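Local coordinates for protein type III Pentaketide Synthase (Neurospora crassa, PDB 3EUO) that probably makes pentaketides by acyl transfer, as a fungal type III polyketide synthase of the chalcone and stilbene synthase family, at residues A[264-269]-A[304-309]; A[287-292]-A[310-315]; A[291-296]-A[359-364]; A[316-321]-A[349-354]. All blocks are in the same frame, centred on the assembly; numbering follows the deposited sequence.

Interaction 1 of 4, residues A[264-269]-A[304-309]; sequences ASLQPT and SGAESA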
loop_
_atom_site.group_PDB
_atom_site.type_symbol
_atom_site.label_atom_id
_atom_site.label_comp_id
_atom_site.label_asym_id
_atom_site.label_seq_id
_atom_site.Cartn_x
_atom_site.Cartn_y
_atom_site.Cartn_z
ATOM N N ALA A 264 -5.092 23.658 13.488
ATOM C CA ALA A 264 -6.455 24.038 13.102
ATOM C C ALA A 264 -7.404 22.855 12.904
ATOM O O ALA A 264 -8.622 23.002 13.038
ATOM C CB ALA A 264 -6.425 24.910 11.841
ATOM N N SER A 265 -6.853 21.689 12.582
ATOM C CA SER A 265 -7.676 20.513 12.296
ATOM C C SER A 265 -8.144 19.756 13.540
ATOM O O SER A 265 -9.091 18.969 13.459
ATOM C CB SER A 265 -6.938 19.551 11.359
ATOM O OG SER A 265 -5.868 18.911 12.030
ATOM N N LEU A 266 -7.494 20.000 14.679
ATOM C CA LEU A 266 -7.733 19.218 15.903
ATOM C C LEU A 266 -9.158 19.337 16.452
ATOM O O LEU A 266 -9.846 18.333 16.624
ATOM C CB LEU A 266 -6.715 19.578 16.997
ATOM C CG LEU A 266 -5.232 19.208 16.813
ATOM C CD1 LEU A 266 -4.382 19.959 17.805
ATOM C CD2 LEU A 266 -4.987 17.698 16.943
ATOM N N GLN A 267 -9.594 20.567 16.721
ATOM C CA GLN A 267 -10.919 20.815 17.303
ATOM C C GLN A 267 -12.066 20.212 16.475
ATOM O O GLN A 267 -12.896 19.485 17.027
ATOM C CB GLN A 267 -11.140 22.317 17.568
ATOM C CG GLN A 267 -10.058 22.978 18.449
ATOM C CD GLN A 267 -9.029 23.807 17.672
ATOM O OE1 GLN A 267 -8.764 24.969 18.028
ATOM N NE2 GLN A 267 -8.431 23.218 16.623
ATOM N N PRO A 268 -12.115 20.500 15.154
ATOM C CA PRO A 268 -13.196 19.967 14.315
ATOM C C PRO A 268 -13.196 18.438 14.204
ATOM O O PRO A 268 -14.267 17.822 14.199
ATOM C CB PRO A 268 -12.914 20.586 12.941
ATOM C CG PRO A 268 -12.045 21.753 13.216
ATOM C CD PRO A 268 -11.203 21.349 14.366
ATOM N N THR A 269 -12.012 17.839 14.124
ATOM C CA THR A 269 -11.895 16.380 14.021
ATOM C C THR A 269 -12.293 15.716 15.341
ATOM O O THR A 269 -13.058 14.750 15.350
ATOM C CB THR A 269 -10.486 15.953 13.575
ATOM O OG1 THR A 269 -10.106 16.725 12.429
ATOM C CG2 THR A 269 -10.462 14.470 13.202
ATOM N N SER A 304 2.926 21.214 21.465
ATOM C CA SER A 304 2.553 22.493 22.085
ATOM C C SER A 304 1.291 23.065 21.431
ATOM O O SER A 304 0.443 23.638 22.112
ATOM C CB SER A 304 3.712 23.498 22.053
ATOM O OG SER A 304 4.128 23.762 20.726
ATOM N N GLY A 305 1.162 22.886 20.117
ATOM C CA GLY A 305 -0.048 23.276 19.394
ATOM C C GLY A 305 -1.308 22.573 19.874
ATOM O O GLY A 305 -2.368 23.200 19.988
ATOM N N ALA A 306 -1.199 21.270 20.142
ATOM C CA ALA A 306 -2.324 20.488 20.667
ATOM C C ALA A 306 -2.722 20.959 22.064
ATOM O O ALA A 306 -3.910 21.102 22.360
ATOM C CB ALA A 306 -1.998 19.006 20.671
ATOM N N GLU A 307 -1.721 21.213 22.903
ATOM C CA GLU A 307 -1.935 21.779 24.242
ATOM C C GLU A 307 -2.713 23.092 24.177
ATOM O O GLU A 307 -3.616 23.322 24.983
ATOM C CB GLU A 307 -0.599 22.023 24.946
ATOM C CG GLU A 307 0.148 20.762 25.327
ATOM C CD GLU A 307 1.608 21.015 25.657
ATOM O OE1 GLU A 307 2.011 22.189 25.817
ATOM O OE2 GLU A 307 2.357 20.028 25.759
ATOM N N SER A 308 -2.355 23.939 23.211
ATOM C CA SER A 308 -2.997 25.240 23.023
ATOM C C SER A 308 -4.411 25.091 22.470
ATOM O O SER A 308 -5.362 25.629 23.041
ATOM C CB SER A 308 -2.152 26.121 22.098
ATOM O OG SER A 308 -2.805 27.346 21.820
ATOM N N ALA A 309 -4.537 24.363 21.362
ATOM C CA ALA A 309 -5.812 24.199 20.661
ATOM C C ALA A 309 -6.888 23.532 21.512
ATOM O O ALA A 309 -8.051 23.939 21.470
ATOM C CB ALA A 309 -5.609 23.420 19.368
#
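Helix 300-310 reaches helix 258-277 through its last full turn, and G305 opens the meeting: its carbonyl oxygen lies at the margin of the L266 methyl CD1. One residue on, A306 takes that methyl directly. L266 CD1 sits 3.6 Å from A306 CA and 3.8 Å from A306 CB, so the leucine tip rests on both atoms. L266 gets there with CG anti to its own carbonyl carbon (chi1 -68°), while CD2 turns to C363 of strand 359-366, and the side chain also touches F365 and M373. This is a helix pair on one layer of the thiolase-like fold, both members packed against the same sheet; the short axes come within 9.5 Å and cross at -48°. A309 then points its CB at the other helix. L266 CD1 lies 4.0 Å from A309 CB, and the amide end of Q267 comes to that CB from another direction, roughly at right angles to the leucine, Q267 OE1 being 3.8 Å from A309 CB. The glutamine chain bends at chi2 (102°) to bring that amide across, making van der Waals contact with A309 without a hydrogen bond to it.

Interaction 2 of 4, residues A[287-292]-A[310-315]; sequences KPADFD and MGLTPE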
loop_
_atom_site.group_PDB
_atom_site.type_symbol
_atom_site.label_atom_id
_atom_site.label_comp_id
_atom_site.label_asym_id
_atom_site.label_seq_id
_atom_site.Cartn_x
_atom_site.Cartn_y
_atom_site.Cartn_z
ATOM N N LYS A 287 -14.993 16.464 27.785
ATOM C CA LYS A 287 -14.166 17.561 27.282
ATOM C C LYS A 287 -12.731 17.078 27.020
ATOM O O LYS A 287 -12.309 16.083 27.605
ATOM C CB LYS A 287 -14.198 18.757 28.253
ATOM C CG LYS A 287 -13.502 18.531 29.592
ATOM C CD LYS A 287 -13.490 19.795 30.458
ATOM C CE LYS A 287 -12.919 19.521 31.840
ATOM N NZ LYS A 287 -13.767 18.566 32.615
ATOM N N PRO A 288 -11.992 17.767 26.125
ATOM C CA PRO A 288 -10.636 17.340 25.740
ATOM C C PRO A 288 -9.729 16.977 26.921
ATOM O O PRO A 288 -9.072 15.933 26.894
ATOM C CB PRO A 288 -10.091 18.560 24.992
ATOM C CG PRO A 288 -11.294 19.186 24.402
ATOM C CD PRO A 288 -12.403 18.986 25.399
ATOM N N ALA A 289 -9.716 17.820 27.954
ATOM C CA ALA A 289 -8.883 17.600 29.137
ATOM C C ALA A 289 -9.285 16.363 29.950
ATOM O O ALA A 289 -8.521 15.911 30.802
ATOM C CB ALA A 289 -8.869 18.853 30.023
ATOM N N ASP A 290 -10.476 15.819 29.685
ATOM C CA ASP A 290 -10.938 14.591 30.348
ATOM C C ASP A 290 -10.179 13.348 29.885
ATOM O O ASP A 290 -10.165 12.340 30.585
ATOM C CB ASP A 290 -12.440 14.357 30.107
ATOM C CG ASP A 290 -13.328 15.383 30.805
ATOM O OD1 ASP A 290 -12.881 16.041 31.769
ATOM O OD2 ASP A 290 -14.502 15.520 30.389
ATOM N N PHE A 291 -9.571 13.412 28.701
ATOM C CA PHE A 291 -8.946 12.235 28.091
ATOM C C PHE A 291 -7.436 12.251 28.230
ATOM O O PHE A 291 -6.829 13.308 28.442
ATOM C CB PHE A 291 -9.285 12.166 26.593
ATOM C CG PHE A 291 -10.755 12.113 26.305
ATOM C CD1 PHE A 291 -11.409 10.888 26.189
ATOM C CD2 PHE A 291 -11.489 13.285 26.153
ATOM C CE1 PHE A 291 -12.777 10.833 25.926
ATOM C CE2 PHE A 291 -12.860 13.239 25.881
ATOM C CZ PHE A 291 -13.502 12.006 25.772
ATOM N N ASP A 292 -6.837 11.068 28.106
ATOM C CA ASP A 292 -5.417 10.960 27.807
ATOM C C ASP A 292 -5.271 11.067 26.300
ATOM O O ASP A 292 -6.143 10.630 25.562
ATOM C CB ASP A 292 -4.851 9.640 28.315
ATOM C CG ASP A 292 -4.396 9.724 29.767
ATOM O OD1 ASP A 292 -4.038 10.838 30.224
ATOM O OD2 ASP A 292 -4.399 8.675 30.449
ATOM N N MET A 310 -6.501 22.509 22.274
ATOM C CA MET A 310 -7.471 21.696 23.013
ATOM C C MET A 310 -7.471 21.974 24.523
ATOM O O MET A 310 -8.195 21.320 25.274
ATOM C CB MET A 310 -7.247 20.193 22.756
ATOM C CG MET A 310 -7.311 19.721 21.284
ATOM S SD MET A 310 -8.735 20.279 20.305
ATOM C CE MET A 310 -10.118 19.495 21.118
ATOM N N GLY A 311 -6.661 22.934 24.964
ATOM C CA GLY A 311 -6.553 23.263 26.389
ATOM C C GLY A 311 -6.024 22.125 27.249
ATOM O O GLY A 311 -6.654 21.749 28.248
ATOM N N LEU A 312 -4.858 21.593 26.872
ATOM C CA LEU A 312 -4.255 20.436 27.541
ATOM C C LEU A 312 -2.930 20.793 28.224
ATOM O O LEU A 312 -2.316 21.808 27.899
ATOM C CB LEU A 312 -4.029 19.297 26.527
ATOM C CG LEU A 312 -5.234 18.847 25.694
ATOM C CD1 LEU A 312 -4.823 17.877 24.583
ATOM C CD2 LEU A 312 -6.302 18.221 26.586
ATOM N N THR A 313 -2.518 19.973 29.189
ATOM C CA THR A 313 -1.182 20.060 29.775
ATOM C C THR A 313 -0.265 19.083 29.041
ATOM O O THR A 313 -0.754 18.171 28.369
ATOM C CB THR A 313 -1.171 19.704 31.284
ATOM O OG1 THR A 313 -1.460 18.311 31.462
ATOM C CG2 THR A 313 -2.180 20.555 32.067
ATOM N N PRO A 314 1.069 19.257 29.169
ATOM C CA PRO A 314 1.982 18.285 28.559
ATOM C C PRO A 314 1.770 16.877 29.102
ATOM O O PRO A 314 2.006 15.900 28.390
ATOM C CB PRO A 314 3.368 18.786 28.985
ATOM C CG PRO A 314 3.185 20.209 29.314
ATOM C CD PRO A 314 1.801 20.335 29.858
ATOM N N GLU A 315 1.322 16.783 30.352
ATOM C CA GLU A 315 1.087 15.505 30.998
ATOM C C GLU A 315 -0.063 14.730 30.359
ATOM O O GLU A 315 -0.099 13.501 30.438
ATOM C CB GLU A 315 0.845 15.697 32.497
ATOM C CG GLU A 315 2.127 15.994 33.284
ATOM C CD GLU A 315 2.592 17.440 33.163
ATOM O OE1 GLU A 315 1.778 18.311 32.785
ATOM O OE2 GLU A 315 3.781 17.706 33.450
#
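The C-terminal end of helix 300-310 runs out here into the connection toward helix 318-327, and it does so against the short 3-10 turn 288-290 that leads into strand 292-295. G311, with positive phi (63°), is where the chain leaves helical geometry. P288 aims its ring at the helix end: P288 CB is 3.4 Å from the carbonyl oxygen M310 O, and P288 CG is 3.5 Å from the methyl M310 CE. The methionine chain bends at both chi2 (-49°) and chi3 (-65°), which curls its tip back over the proline, the two side chains crossing at about a right angle. L312 comes in beside it with one branch only. L312 CD2 lies 3.6 Å from P288 O and 3.7 Å from A289 CA, so this methyl rests on the backbone of the turn more than on its side chains. A289 CB adds a looser touch on G311 O. The turn itself is tied by K287, whose NZ forms a salt bridge of 2.8 Å with D290 OD1 on the syn lone pair, while K287 N bonds to D290 OD2 from above the carboxylate plane. P288 O accepts from F291 N within the turn and from the indole NE1 of W293. No hydrogen bond joins the two segments, so the junction depends on apolar shape, and L312 CD2 packs on a carbonyl that is already bonded.

Interaction 3 of 4, residues A[291-296]-A[359-364]; sequences FDWAMH and YVVGCA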
loop_
_atom_site.group_PDB
_atom_site.type_symbol
_atom_site.label_atom_id
_atom_site.label_comp_id
_atom_site.label_asym_id
_atom_site.label_seq_id
_atom_site.Cartn_x
_atom_site.Cartn_y
_atom_site.Cartn_z
ATOM N N PHE A 291 -9.571 13.412 28.701
ATOM C CA PHE A 291 -8.946 12.235 28.091
ATOM C C PHE A 291 -7.436 12.251 28.230
ATOM O O PHE A 291 -6.829 13.308 28.442
ATOM C CB PHE A 291 -9.285 12.166 26.593
ATOM C CG PHE A 291 -10.755 12.113 26.305
ATOM C CD1 PHE A 291 -11.409 10.888 26.189
ATOM C CD2 PHE A 291 -11.489 13.285 26.153
ATOM C CE1 PHE A 291 -12.777 10.833 25.926
ATOM C CE2 PHE A 291 -12.860 13.239 25.881
ATOM C CZ PHE A 291 -13.502 12.006 25.772
ATOM N N ASP A 292 -6.837 11.068 28.106
ATOM C CA ASP A 292 -5.417 10.960 27.807
ATOM C C ASP A 292 -5.271 11.067 26.300
ATOM O O ASP A 292 -6.143 10.630 25.562
ATOM C CB ASP A 292 -4.851 9.640 28.315
ATOM C CG ASP A 292 -4.396 9.724 29.767
ATOM O OD1 ASP A 292 -4.038 10.838 30.224
ATOM O OD2 ASP A 292 -4.399 8.675 30.449
ATOM N N TRP A 293 -4.169 11.658 25.858
ATOM C CA TRP A 293 -3.969 11.960 24.453
ATOM C C TRP A 293 -2.696 11.302 23.926
ATOM O O TRP A 293 -1.579 11.661 24.317
ATOM C CB TRP A 293 -3.924 13.472 24.248
ATOM C CG TRP A 293 -5.271 14.128 24.205
ATOM C CD1 TRP A 293 -6.094 14.393 25.263
ATOM C CD2 TRP A 293 -5.934 14.627 23.043
ATOM N NE1 TRP A 293 -7.241 15.017 24.824
ATOM C CE2 TRP A 293 -7.171 15.166 23.464
ATOM C CE3 TRP A 293 -5.609 14.658 21.680
ATOM C CZ2 TRP A 293 -8.081 15.741 22.571
ATOM C CZ3 TRP A 293 -6.514 15.224 20.792
ATOM C CH2 TRP A 293 -7.733 15.764 21.244
ATOM N N ALA A 294 -2.880 10.310 23.060
ATOM C CA ALA A 294 -1.766 9.654 22.400
ATOM C C ALA A 294 -1.556 10.375 21.066
ATOM O O ALA A 294 -2.120 9.982 20.040
ATOM C CB ALA A 294 -2.082 8.174 22.176
ATOM N N MET A 295 -0.768 11.448 21.093
ATOM C CA MET A 295 -0.487 12.223 19.887
ATOM C C MET A 295 0.773 11.718 19.203
ATOM O O MET A 295 1.755 11.402 19.874
ATOM C CB MET A 295 -0.293 13.702 20.242
ATOM C CG MET A 295 -0.028 14.617 19.046
ATOM S SD MET A 295 -1.511 14.973 18.073
ATOM C CE MET A 295 -2.646 15.322 19.421
ATOM N N HIS A 296 0.754 11.649 17.873
ATOM C CA HIS A 296 1.988 11.417 17.138
ATOM C C HIS A 296 2.807 12.704 17.199
ATOM O O HIS A 296 2.341 13.758 16.748
ATOM C CB HIS A 296 1.741 11.036 15.678
ATOM C CG HIS A 296 3.005 10.915 14.885
ATOM N ND1 HIS A 296 3.339 11.781 13.866
ATOM C CD2 HIS A 296 4.044 10.057 15.005
ATOM C CE1 HIS A 296 4.520 11.446 13.376
ATOM N NE2 HIS A 296 4.965 10.398 14.047
ATOM N N TYR A 359 -10.196 6.574 28.872
ATOM C CA TYR A 359 -10.413 6.821 27.451
ATOM C C TYR A 359 -9.273 7.636 26.873
ATOM O O TYR A 359 -8.830 8.624 27.467
ATOM C CB TYR A 359 -11.763 7.503 27.208
ATOM C CG TYR A 359 -12.941 6.639 27.596
ATOM C CD1 TYR A 359 -13.554 5.796 26.664
ATOM C CD2 TYR A 359 -13.438 6.654 28.901
ATOM C CE1 TYR A 359 -14.626 4.986 27.026
ATOM C CE2 TYR A 359 -14.504 5.846 29.269
ATOM C CZ TYR A 359 -15.099 5.028 28.327
ATOM O OH TYR A 359 -16.157 4.234 28.694
ATOM N N VAL A 360 -8.811 7.212 25.700
ATOM C CA VAL A 360 -7.600 7.742 25.093
ATOM C C VAL A 360 -7.905 8.172 23.667
ATOM O O VAL A 360 -8.478 7.411 22.883
ATOM C CB VAL A 360 -6.461 6.678 25.089
ATOM C CG1 VAL A 360 -5.155 7.265 24.579
ATOM C CG2 VAL A 360 -6.267 6.088 26.483
ATOM N N VAL A 361 -7.538 9.405 23.340
ATOM C CA VAL A 361 -7.687 9.889 21.981
ATOM C C VAL A 361 -6.352 9.701 21.268
ATOM O O VAL A 361 -5.325 10.182 21.753
ATOM C CB VAL A 361 -8.123 11.374 21.956
ATOM C CG1 VAL A 361 -8.210 11.884 20.533
ATOM C CG2 VAL A 361 -9.467 11.546 22.660
ATOM N N GLY A 362 -6.370 8.995 20.136
ATOM C CA GLY A 362 -5.178 8.835 19.312
ATOM C C GLY A 362 -5.256 9.827 18.167
ATOM O O GLY A 362 -6.331 10.048 17.623
ATOM N N CYS A 363 -4.127 10.440 17.821
ATOM C CA CYS A 363 -4.103 11.427 16.743
ATOM C C CYS A 363 -2.760 11.423 16.013
ATOM O O CYS A 363 -1.702 11.314 16.638
ATOM C CB CYS A 363 -4.417 12.819 17.296
ATOM S SG CYS A 363 -4.582 14.104 16.038
ATOM N N ALA A 364 -2.820 11.533 14.685
ATOM C CA ALA A 364 -1.633 11.565 13.836
ATOM C C ALA A 364 -1.945 12.325 12.548
ATOM O O ALA A 364 -3.078 12.293 12.065
ATOM C CB ALA A 364 -1.166 10.145 13.505
#
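Strands 292-295 and 359-366 run parallel, their short axes 4.6 Å apart at 22°, joined by five backbone hydrogen bonds, the first from D292 N to Y359 O, the last from H296 N to C363 O (2.8 Å). On the face carrying W293 and M295, V361 stands beside the indole and lays its CG1 over the six-membered ring, 3.9 Å from the centroid and 17° off the normal, a CH-pi contact. The other methyl, V361 CG2, lies 3.9 Å from F291 CG. At the edge of that phenyl ring, Y359 CB is 3.6 Å from F291 CD1. M295 curls at chi2 and chi3 to set SD 3.7 Å from C363 CB. A294 CB meets V360 CG1 on the reverse face. An alanine in place of W293 would remove the ring under V361 and the indole N-H bonded to P288 O, and would probably loosen the strand's hold on the turn before it. This is the parallel edge pair in the C-terminal half of the thiolase-like fold, 292-295 outermost in the mixed sheet within the chain and 359-366 beside 370-378; helix 258-277 packs on the V361 and C363 face, helix 334-342 on the A294 and V360 face.

Interaction 4 of 4, residues A[316-321]-A[349-354]; sequences HMRASY and ALAPGG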
loop_
_atom_site.group_PDB
_atom_site.type_symbol
_atom_site.label_atom_id
_atom_site.label_comp_id
_atom_site.label_asym_id
_atom_site.label_seq_id
_atom_site.Cartn_x
_atom_site.Cartn_y
_atom_site.Cartn_z
ATOM N N HIS A 316 -0.983 15.451 29.720
ATOM C CA HIS A 316 -2.062 14.829 28.958
ATOM C C HIS A 316 -1.506 13.991 27.813
ATOM O O HIS A 316 -2.094 12.982 27.447
ATOM C CB HIS A 316 -3.023 15.873 28.403
ATOM C CG HIS A 316 -4.031 16.353 29.398
ATOM N ND1 HIS A 316 -3.726 17.270 30.381
ATOM C CD2 HIS A 316 -5.339 16.046 29.558
ATOM C CE1 HIS A 316 -4.805 17.504 31.110
ATOM N NE2 HIS A 316 -5.797 16.771 30.632
ATOM N N MET A 317 -0.379 14.428 27.256
ATOM C CA MET A 317 0.310 13.696 26.197
ATOM C C MET A 317 1.690 13.199 26.651
ATOM O O MET A 317 2.633 13.204 25.864
ATOM C CB MET A 317 0.478 14.582 24.959
ATOM C CG MET A 317 -0.807 14.979 24.262
ATOM S SD MET A 317 -0.527 16.229 22.975
ATOM C CE MET A 317 0.632 17.249 23.768
ATOM N N ARG A 318 1.789 12.751 27.905
ATOM C CA ARG A 318 3.072 12.360 28.522
ATOM C C ARG A 318 3.870 11.289 27.755
ATOM O O ARG A 318 5.101 11.358 27.674
ATOM C CB ARG A 318 2.853 11.917 29.975
ATOM C CG ARG A 318 1.920 10.724 30.135
ATOM C CD ARG A 318 1.421 10.622 31.563
ATOM N NE ARG A 318 0.368 9.619 31.716
ATOM C CZ ARG A 318 -0.911 9.813 31.399
ATOM N NH1 ARG A 318 -1.318 10.968 30.881
ATOM N NH2 ARG A 318 -1.790 8.840 31.594
ATOM N N ALA A 319 3.170 10.298 27.209
ATOM C CA ALA A 319 3.816 9.245 26.417
ATOM C C ALA A 319 4.335 9.764 25.065
ATOM O O ALA A 319 5.331 9.259 24.540
ATOM C CB ALA A 319 2.866 8.069 26.228
ATOM N N SER A 320 3.659 10.772 24.519
ATOM C CA SER A 320 4.078 11.424 23.275
ATOM C C SER A 320 5.374 12.185 23.505
ATOM O O SER A 320 6.309 12.070 22.723
ATOM C CB SER A 320 2.995 12.373 22.775
ATOM O OG SER A 320 1.808 11.667 22.458
ATOM N N TYR A 321 5.428 12.948 24.595
ATOM C CA TYR A 321 6.666 13.604 25.017
ATOM C C TYR A 321 7.804 12.624 25.268
ATOM O O TYR A 321 8.938 12.877 24.854
ATOM C CB TYR A 321 6.423 14.477 26.252
ATOM C CG TYR A 321 5.967 15.866 25.882
ATOM C CD1 TYR A 321 4.627 16.232 25.985
ATOM C CD2 TYR A 321 6.875 16.812 25.405
ATOM C CE1 TYR A 321 4.204 17.513 25.634
ATOM C CE2 TYR A 321 6.467 18.093 25.052
ATOM C CZ TYR A 321 5.128 18.437 25.168
ATOM O OH TYR A 321 4.720 19.704 24.817
ATOM N N ALA A 349 2.302 7.331 36.600
ATOM C CA ALA A 349 2.797 8.251 37.637
ATOM C C ALA A 349 2.770 9.723 37.227
ATOM O O ALA A 349 2.832 10.612 38.082
ATOM C CB ALA A 349 4.209 7.847 38.068
ATOM N N LEU A 350 2.675 9.983 35.929
ATOM C CA LEU A 350 2.641 11.353 35.432
ATOM C C LEU A 350 1.250 11.782 34.952
ATOM O O LEU A 350 1.104 12.855 34.367
ATOM C CB LEU A 350 3.690 11.548 34.331
ATOM C CG LEU A 350 5.158 11.459 34.754
ATOM C CD1 LEU A 350 6.056 11.250 33.543
ATOM C CD2 LEU A 350 5.584 12.696 35.544
ATOM N N ALA A 351 0.240 10.954 35.209
ATOM C CA ALA A 351 -1.128 11.236 34.770
ATOM C C ALA A 351 -1.642 12.548 35.367
ATOM O O ALA A 351 -1.526 12.750 36.577
ATOM C CB ALA A 351 -2.046 10.092 35.142
ATOM N N PRO A 352 -2.210 13.439 34.525
ATOM C CA PRO A 352 -2.699 14.733 35.007
ATOM C C PRO A 352 -3.602 14.567 36.222
ATOM O O PRO A 352 -4.542 13.767 36.194
ATOM C CB PRO A 352 -3.499 15.272 33.819
ATOM C CG PRO A 352 -2.872 14.660 32.642
ATOM C CD PRO A 352 -2.439 13.281 33.077
ATOM N N GLY A 353 -3.286 15.302 37.287
ATOM C CA GLY A 353 -4.038 15.233 38.536
ATOM C C GLY A 353 -4.126 13.843 39.138
ATOM O O GLY A 353 -5.061 13.549 39.886
ATOM N N GLY A 354 -3.160 12.984 38.805
ATOM C CA GLY A 354 -3.111 11.611 39.318
ATOM C C GLY A 354 -4.171 10.685 38.752
ATOM O O GLY A 354 -4.320 9.545 39.202
#
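P352 touches two flat groups at once, with CG over a face of the H316 imidazole and CD set obliquely at the R318 guanidinium. The first is a CH-pi contact, P352 CG lying 3.7 Å from the H316 ring centroid and 18° off the normal, displaced toward the rim. Both ring nitrogens of H316 are engaged beyond the pair, ND1 with T313 OG1 and NE2 with A289 O, which fixes how the ring is turned. R318 opens helix 318-327, just after the N-cap residue M317. Its CG takes the crowded position between backbone N and carbonyl carbon (chi1 60°), and the chain then runs extended as far as NE. R318 CD passes 3.6 Å from L350 C, and the guanidinium lays one face on A351, whose CA is 3.7 Å from R318 CZ. R318 NH1 is 3.4 Å from P352 CD. A leucine here would lose the planar group on A351 and the NH1 bonds to D292 and E315 O, and would probably loosen the 349-354 loop from the start of the helix. NH1 is held by the D292 OD1 carboxylate and the E315 O carbonyl, so the buried charge is probably balanced outside this contact.

Interaction 3 is the deeply buried one, and the only one built on backbone hydrogen bonds between its segments; interaction 2 lies at the surface, interaction 1 is partly buried, and interaction 4 is buried although its loop reaches solvent at L350. Interactions 1 and 3 meet on one sheet face, where A306 CB touches M295 CE. Interactions 2 and 3 share F291 and D292. Interaction 1 uses the end of helix 300-310 and interaction 2 the loop that leaves it, tied by E307 O and L312 N; M295 O and S320 OG join interactions 3 and 4. Methyls and a glutamine amide meet between helices in 1, proline, methionine and leucine in 2, and a loop against imidazole and buried guanidinium in 4.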